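Local coordinates for phenazine biosynthesis protein PhzF family (Enterococcus faecalis, PDB 1S7J) that probably acts as an isomerase of the PhzF family, at residues T78-F83 against A250-K255. Sequence-based numbering, arbitrary orientation.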
loop_
_atom_site.group_PDB
_atom_site.type_symbol
_atom_site.label_atom_id
_atom_site.label_comp_id
_atom_site.label_asym_id
_atom_site.label_seq_id
_atom_site.Cartn_x
_atom_site.Cartn_y
_atom_site.Cartn_z
ATOM N N THR A 78 6.494 -3.118 -9.070
ATOM C CA THR A 78 6.631 -3.237 -10.522
ATOM C C THR A 78 7.563 -2.179 -11.059
ATOM O O THR A 78 8.270 -2.404 -12.036
ATOM C CB THR A 78 5.314 -3.087 -11.213
ATOM O OG1 THR A 78 4.423 -4.103 -10.774
ATOM C CG2 THR A 78 5.483 -3.209 -12.710
ATOM N N ALA A 79 7.516 -0.999 -10.456
ATOM C CA ALA A 79 8.357 0.101 -10.854
ATOM C C ALA A 79 9.801 -0.259 -10.514
ATOM O O ALA A 79 10.709 -0.128 -11.349
ATOM C CB ALA A 79 7.944 1.376 -10.105
ATOM N N PHE A 80 9.998 -0.689 -9.275
ATOM C CA PHE A 80 11.291 -1.085 -8.769
ATOM C C PHE A 80 12.019 -2.051 -9.696
ATOM O O PHE A 80 13.189 -1.858 -9.987
ATOM C CB PHE A 80 11.132 -1.696 -7.376
ATOM C CG PHE A 80 12.360 -2.400 -6.862
ATOM C CD1 PHE A 80 13.358 -1.702 -6.212
ATOM C CD2 PHE A 80 12.493 -3.781 -7.008
ATOM C CE1 PHE A 80 14.476 -2.360 -5.713
ATOM C CE2 PHE A 80 13.601 -4.442 -6.516
ATOM C CZ PHE A 80 14.591 -3.737 -5.867
ATOM N N VAL A 81 11.327 -3.097 -10.163
ATOM C CA VAL A 81 11.980 -4.056 -11.041
ATOM C C VAL A 81 12.232 -3.545 -12.448
ATOM O O VAL A 81 13.135 -4.033 -13.125
ATOM C CB VAL A 81 11.242 -5.401 -11.088
ATOM C CG1 VAL A 81 10.419 -5.591 -9.847
ATOM C CG2 VAL A 81 10.442 -5.570 -12.335
ATOM N N LEU A 82 11.386 -2.626 -12.933
ATOM C CA LEU A 82 11.598 -2.064 -14.263
ATOM C C LEU A 82 12.815 -1.138 -14.205
ATOM O O LEU A 82 13.684 -1.182 -15.077
ATOM C CB LEU A 82 10.364 -1.306 -14.748
ATOM C CG LEU A 82 9.222 -2.171 -15.288
ATOM C CD1 LEU A 82 8.011 -1.325 -15.564
ATOM C CD2 LEU A 82 9.649 -2.917 -16.541
ATOM N N PHE A 83 12.889 -0.346 -13.151
ATOM C CA PHE A 83 13.993 0.582 -12.958
ATOM C C PHE A 83 15.338 -0.104 -12.751
ATOM O O PHE A 83 16.365 0.367 -13.244
ATOM C CB PHE A 83 13.738 1.485 -11.735
ATOM C CG PHE A 83 12.839 2.669 -12.012
ATOM C CD1 PHE A 83 11.626 2.817 -11.323
ATOM C CD2 PHE A 83 13.215 3.653 -12.930
ATOM C CE1 PHE A 83 10.800 3.937 -11.549
ATOM C CE2 PHE A 83 12.398 4.772 -13.163
ATOM C CZ PHE A 83 11.191 4.913 -12.469
ATOM N N ALA A 250 12.671 -0.357 -1.426
ATOM C CA ALA A 250 12.243 -1.708 -1.783
ATOM C C ALA A 250 13.408 -2.689 -1.716
ATOM O O ALA A 250 14.581 -2.299 -1.803
ATOM C CB ALA A 250 11.634 -1.724 -3.147
ATOM N N LYS A 251 13.078 -3.970 -1.586
ATOM C CA LYS A 251 14.089 -5.033 -1.509
ATOM C C LYS A 251 13.676 -6.275 -2.245
ATOM O O LYS A 251 12.566 -6.778 -2.065
ATOM C CB LYS A 251 14.383 -5.384 -0.052
ATOM C CG LYS A 251 15.705 -4.820 0.474
ATOM C CD LYS A 251 16.908 -5.509 -0.172
ATOM C CE LYS A 251 18.234 -5.012 0.409
ATOM N NZ LYS A 251 18.361 -5.289 1.867
ATOM N N LEU A 252 14.561 -6.771 -3.097
ATOM C CA LEU A 252 14.307 -7.982 -3.861
ATOM C C LEU A 252 14.470 -9.176 -2.919
ATOM O O LEU A 252 15.503 -9.315 -2.253
ATOM C CB LEU A 252 15.309 -8.121 -5.002
ATOM C CG LEU A 252 14.852 -8.657 -6.361
ATOM C CD1 LEU A 252 15.835 -9.692 -6.862
ATOM C CD2 LEU A 252 13.485 -9.234 -6.289
ATOM N N PHE A 253 13.437 -9.984 -2.808
ATOM C CA PHE A 253 13.497 -11.167 -1.976
ATOM C C PHE A 253 13.982 -12.322 -2.826
ATOM O O PHE A 253 14.853 -13.071 -2.421
ATOM C CB PHE A 253 12.109 -11.513 -1.386
ATOM C CG PHE A 253 12.059 -12.858 -0.736
ATOM C CD1 PHE A 253 12.793 -13.111 0.434
ATOM C CD2 PHE A 253 11.344 -13.906 -1.322
ATOM C CE1 PHE A 253 12.822 -14.396 1.005
ATOM C CE2 PHE A 253 11.363 -15.197 -0.759
ATOM C CZ PHE A 253 12.108 -15.440 0.408
ATOM N N ALA A 254 13.384 -12.464 -4.010
ATOM C CA ALA A 254 13.725 -13.532 -4.929
ATOM C C ALA A 254 13.512 -13.155 -6.384
ATOM O O ALA A 254 12.729 -12.267 -6.702
ATOM C CB ALA A 254 12.911 -14.777 -4.603
ATOM N N LYS A 255 14.200 -13.870 -7.255
ATOM C CA LYS A 255 14.142 -13.681 -8.701
ATOM C C LYS A 255 14.177 -15.080 -9.292
ATOM O O LYS A 255 14.959 -15.918 -8.829
ATOM C CB LYS A 255 15.396 -12.906 -9.169
ATOM C CG LYS A 255 15.546 -12.802 -10.669
ATOM C CD LYS A 255 17.005 -12.544 -11.058
ATOM C CE LYS A 255 17.341 -13.201 -12.395
ATOM N NZ LYS A 255 18.727 -12.877 -12.845
#
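The ring of F80 reaches out from helix 72-85 and lies across A250 and L252, two residues apart on strand 243-259, the first with its CB turned to the helix. The CB bond of F80 points toward the strand, and CG stands anti to the backbone N (chi1 168°), which carries the ring out from the helix toward the strand. From there the ring can be followed atom by atom. F80 CG lies 3.8 Å from A250 CB, and CD1 comes closer still, with 3.5 Å between F80 CD1 and A250 CB. F80 CE1 is also close to this methyl and lies 3.9 Å from the carbonyl oxygen A250 O. At the tip, F80 CZ meets the backbone N of L252 at 4.1 Å, approached obliquely to the ring. On the other branch F80 CE2 lies 4.3 Å from L252 CB, a looser apolar touch.

The A250 methyl sits over one face of the ring, 3.9 Å from A250 CB to the F80 centroid and 28° off the ring normal, displaced toward the CG-CD1 side. This is a CH-pi contact. L252 takes part chiefly through its backbone N and CB, and its side chain also touches Y6 of strand 2-10.

Behind F80, V81 packs on V8, V23 and V25, while T78 and L82 pack on F95 of strand 92-97, so the helix also rests on neighbouring strands. Strand 243-259 is paired here with strand 2-10, where K251 bonds to D9 and a classic beta bulge at F253 and A254 faces I7. With a methyl lying off-centre over the ring face, dispersion is probably the main term, and the contact is apolar and modest in area, joining helix to strand near the surface without a polar bond between the two segments.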